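Local coordinates for protein lactose Operon Repressor (Escherichia coli, PDB 1JYE) that represses transcription of the lactose operon by binding operator DNA, here as a dimeric variant with increased thermostability and decreased operator affinity, at residues A[273-278]-A[286-291]. The protein carries 1 engineered substitution. Sequence-based numbering, arbitrary orientation.
Sequences YDDTED and LTTIKQ. With GOL (glycerol), chain B.
Ile-289 CB sits over the centre of one face of the Tyr-273 ring, 3.8 Å from its centroid and 5° off the ring normal, a CH-pi contact. CG1 lies toward CD2 and CG2 toward CZ, so both branches of the isoleucine cover the same face. Gln-291 meets the ring at its edge instead. Its CD comes 3.4 Å from Tyr-273 CE1, with the amide plane perpendicular to the ring. Water 1 joins Tyr-273 OH to Gln-291 OE1.

The same amide turns NE2 to Asp-274 OD1, at 2.7 Å. Carboxylate and amide are nearly coplanar there. The CB of Asp-274 points away from the strand, but CG lies anti to the carbonyl carbon (chi1 -76°), and this brings OD1 back to Gln-291. Glycerol accepts a bond from Gln-291 NE2 at O3 and donates to both Asp-274 oxygens.

Two backbone bonds tie the segments: Asp-274 N to Ile-289 O, 2.6 Å, and Gln-291 N to Asp-274 O, 3.0 Å. Thr-288 CG2 packs on Asp-275 CB, while its OG1 bonds to Asp-247. This part is buried and close-packed.

The looser side is at exposed Lys-290. Its extended chain passes Asp-275, and Lys-290 NZ stays 5.0 Å from Asp-275 OD2, not in contact. Asp-275 OD1 forms a salt bridge with Arg-326.

Thus a single beta bridge, Asp-274 with Lys-290, and the Gln-291 side chain join the loop after strand 269-271 to strand 288-290. Such loops at strand ends line the ligand cleft in the periplasmic binding protein-like fold. The glycerol, probably from the crystallisation liquor and also held by Arg-197 and Asn-246, probably occupies the place where LacI-family repressors bind the sugar inducer.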
ATOM      1  N   TYR A 273     -13.916   5.073  -1.191  1.00 12.42           N
ATOM      2  CA  TYR A 273     -13.306   6.050  -2.086  1.00 13.26           C
ATOM      3  C   TYR A 273     -11.870   5.626  -2.392  1.00 15.19           C
ATOM      4  O   TYR A 273     -11.095   5.377  -1.470  1.00 15.52           O
ATOM      5  CB  TYR A 273     -13.319   7.437  -1.419  1.00 14.06           C
ATOM      6  CG  TYR A 273     -13.462   8.615  -2.367  1.00 14.94           C
ATOM      7  CD1 TYR A 273     -12.432   8.975  -3.239  1.00 14.25           C
ATOM      8  CD2 TYR A 273     -14.629   9.384  -2.376  1.00 16.29           C
ATOM      9  CE1 TYR A 273     -12.561  10.077  -4.093  1.00 15.38           C
ATOM     10  CE2 TYR A 273     -14.764  10.481  -3.222  1.00 15.69           C
ATOM     11  CZ  TYR A 273     -13.732  10.825  -4.075  1.00 15.56           C
ATOM     12  OH  TYR A 273     -13.870  11.928  -4.894  1.00 17.50           O
ATOM     13  N   ASP A 274     -11.559   5.540  -3.690  1.00 13.79           N
ATOM     14  CA  ASP A 274     -10.246   5.175  -4.241  1.00 16.25           C
ATOM     15  C   ASP A 274     -10.301   4.046  -5.270  1.00 15.18           C
ATOM     16  O   ASP A 274      -9.725   4.152  -6.351  1.00 14.37           O
ATOM     17  CB  ASP A 274      -9.250   4.726  -3.159  1.00 16.53           C
ATOM     18  CG  ASP A 274      -8.685   5.880  -2.350  1.00 18.70           C
ATOM     19  OD1 ASP A 274      -8.849   7.052  -2.752  1.00 19.90           O
ATOM     20  OD2 ASP A 274      -8.056   5.602  -1.309  1.00 19.97           O
ATOM     21  N   ASP A 275     -11.008   2.980  -4.911  1.00 15.77           N
ATOM     22  CA  ASP A 275     -11.111   1.755  -5.704  1.00 17.38           C
ATOM     23  C   ASP A 275      -9.747   1.086  -5.666  1.00 18.06           C
ATOM     24  O   ASP A 275      -9.080   0.916  -6.693  1.00 17.07           O
ATOM     25  CB  ASP A 275     -11.528   1.992  -7.164  1.00 18.32           C
ATOM     26  CG  ASP A 275     -11.689   0.679  -7.931  1.00 21.46           C
ATOM     27  OD1 ASP A 275     -11.917  -0.356  -7.269  1.00 20.79           O
ATOM     28  OD2 ASP A 275     -11.595   0.666  -9.178  1.00 21.27           O
ATOM     29  N   THR A 276      -9.323   0.735  -4.458  1.00 18.46           N
ATOM     30  CA  THR A 276      -8.043   0.065  -4.274  1.00 18.41           C
ATOM     31  C   THR A 276      -8.168  -1.337  -4.845  1.00 18.51           C
ATOM     32  O   THR A 276      -9.269  -1.860  -4.995  1.00 17.88           O
ATOM     33  CB  THR A 276      -7.679  -0.054  -2.785  1.00 20.97           C
ATOM     34  OG1 THR A 276      -8.631  -0.902  -2.128  1.00 20.13           O
ATOM     35  CG2 THR A 276      -7.690   1.315  -2.123  1.00 20.17           C
ATOM     36  N   GLU A 277      -7.033  -1.948  -5.167  1.00 20.33           N
ATOM     37  CA  GLU A 277      -7.041  -3.296  -5.710  1.00 22.96           C
ATOM     38  C   GLU A 277      -7.756  -4.238  -4.747  1.00 21.78           C
ATOM     39  O   GLU A 277      -8.550  -5.079  -5.164  1.00 23.72           O
ATOM     40  CB  GLU A 277      -5.601  -3.755  -5.943  1.00 27.37           C
ATOM     41  CG  GLU A 277      -4.818  -2.801  -6.832  1.00 34.22           C
ATOM     42  CD  GLU A 277      -3.318  -3.004  -6.745  1.00 38.69           C
ATOM     43  OE1 GLU A 277      -2.849  -4.112  -7.078  1.00 41.32           O
ATOM     44  OE2 GLU A 277      -2.611  -2.050  -6.342  1.00 40.66           O
ATOM     45  N   ASP A 278      -7.491  -4.078  -3.454  1.00 19.76           N
ATOM     46  CA  ASP A 278      -8.107  -4.921  -2.432  1.00 19.45           C
ATOM     47  C   ASP A 278      -9.625  -4.777  -2.326  1.00 18.76           C
ATOM     48  O   ASP A 278     -10.312  -5.731  -1.965  1.00 17.79           O
ATOM     49  CB  ASP A 278      -7.526  -4.610  -1.046  1.00 20.52           C
ATOM     50  CG  ASP A 278      -6.072  -5.016  -0.899  1.00 22.55           C
ATOM     51  OD1 ASP A 278      -5.479  -4.667   0.143  1.00 24.35           O
ATOM     52  OD2 ASP A 278      -5.526  -5.678  -1.804  1.00 21.87           O
ATOM     53  N   LEU A 286     -16.713  -3.960  -2.216  1.00 14.30           N
ATOM     54  CA  LEU A 286     -17.040  -2.563  -1.947  1.00 14.70           C
ATOM     55  C   LEU A 286     -17.354  -1.600  -3.088  1.00 14.02           C
ATOM     56  O   LEU A 286     -16.567  -1.431  -4.017  1.00 15.75           O
ATOM     57  CB  LEU A 286     -15.906  -1.972  -1.103  1.00 14.40           C
ATOM     58  CG  LEU A 286     -15.987  -0.501  -0.692  1.00 12.58           C
ATOM     59  CD1 LEU A 286     -17.148  -0.304   0.280  1.00 14.51           C
ATOM     60  CD2 LEU A 286     -14.671  -0.087  -0.042  1.00 14.86           C
ATOM     61  N   THR A 287     -18.515  -0.957  -2.996  1.00 14.36           N
ATOM     62  CA  THR A 287     -18.909   0.051  -3.973  1.00 14.23           C
ATOM     63  C   THR A 287     -18.019   1.227  -3.603  1.00 14.23           C
ATOM     64  O   THR A 287     -17.915   1.577  -2.428  1.00 14.10           O
ATOM     65  CB  THR A 287     -20.381   0.452  -3.801  1.00 14.90           C
ATOM     66  OG1 THR A 287     -21.214  -0.649  -4.177  1.00 16.14           O
ATOM     67  CG2 THR A 287     -20.715   1.664  -4.669  1.00 13.88           C
ATOM     68  N   THR A 288     -17.393   1.849  -4.594  1.00 14.08           N
ATOM     69  CA  THR A 288     -16.471   2.932  -4.300  1.00 14.75           C
ATOM     70  C   THR A 288     -16.316   3.915  -5.460  1.00 14.93           C
ATOM     71  O   THR A 288     -16.965   3.778  -6.496  1.00 15.39           O
ATOM     72  CB  THR A 288     -15.092   2.317  -3.942  1.00 14.86           C
ATOM     73  OG1 THR A 288     -14.162   3.343  -3.590  1.00 15.69           O
ATOM     74  CG2 THR A 288     -14.554   1.509  -5.126  1.00 15.35           C
ATOM     75  N   ILE A 289     -15.463   4.915  -5.258  1.00 13.83           N
ATOM     76  CA  ILE A 289     -15.185   5.927  -6.271  1.00 13.36           C
ATOM     77  C   ILE A 289     -13.765   5.690  -6.764  1.00 12.09           C
ATOM     78  O   ILE A 289     -12.807   5.756  -5.990  1.00 13.06           O
ATOM     79  CB  ILE A 289     -15.259   7.351  -5.688  1.00 13.55           C
ATOM     80  CG1 ILE A 289     -16.644   7.597  -5.082  1.00 15.31           C
ATOM     81  CG2 ILE A 289     -14.926   8.372  -6.769  1.00 14.00           C
ATOM     82  CD1 ILE A 289     -17.792   7.446  -6.061  1.00 17.02           C
ATOM     83  N   LYS A 290     -13.626   5.414  -8.053  1.00 12.80           N
ATOM     84  CA  LYS A 290     -12.309   5.155  -8.604  1.00 13.57           C
ATOM     85  C   LYS A 290     -11.464   6.393  -8.868  1.00 15.48           C
ATOM     86  O   LYS A 290     -11.890   7.314  -9.565  1.00 15.82           O
ATOM     87  CB  LYS A 290     -12.429   4.356  -9.905  1.00 14.35           C
ATOM     88  CG  LYS A 290     -11.092   4.112 -10.600  1.00 17.96           C
ATOM     89  CD  LYS A 290     -11.283   3.277 -11.862  1.00 22.21           C
ATOM     90  CE  LYS A 290      -9.957   3.013 -12.560  1.00 24.93           C
ATOM     91  NZ  LYS A 290     -10.141   2.141 -13.753  1.00 26.69           N
ATOM     92  N   GLN A 291     -10.269   6.405  -8.284  1.00 15.94           N
ATOM     93  CA  GLN A 291      -9.300   7.475  -8.496  1.00 16.27           C
ATOM     94  C   GLN A 291      -8.124   6.738  -9.126  1.00 15.47           C
ATOM     95  O   GLN A 291      -7.456   5.951  -8.459  1.00 16.41           O
ATOM     96  CB  GLN A 291      -8.847   8.114  -7.182  1.00 17.75           C
ATOM     97  CG  GLN A 291      -9.946   8.816  -6.402  1.00 18.86           C
ATOM     98  CD  GLN A 291      -9.386   9.802  -5.398  1.00 19.58           C
ATOM     99  OE1 GLN A 291      -9.328  11.005  -5.662  1.00 21.83           O
ATOM    100  NE2 GLN A 291      -8.952   9.298  -4.248  1.00 19.11           N
TER
HETATM  101  C1  GOL B 350      -6.676   8.418   0.538  1.00 21.60           C
HETATM  102  O1  GOL B 350      -6.801   7.002   0.537  1.00 19.12           O
HETATM  103  C2  GOL B 350      -7.222   8.989  -0.770  1.00 23.55           C
HETATM  104  O2  GOL B 350      -8.617   8.743  -0.856  1.00 22.10           O
HETATM  105  C3  GOL B 350      -6.961  10.489  -0.854  1.00 26.84           C
HETATM  106  O3  GOL B 350      -7.517  11.000  -2.056  1.00 27.81           O
HETATM  107  O   HOH W   1     -11.566  12.799  -6.011  1.00 23.17           O
HETATM  108  O   HOH W   2      -7.507   3.291  -7.670  1.00 23.96           O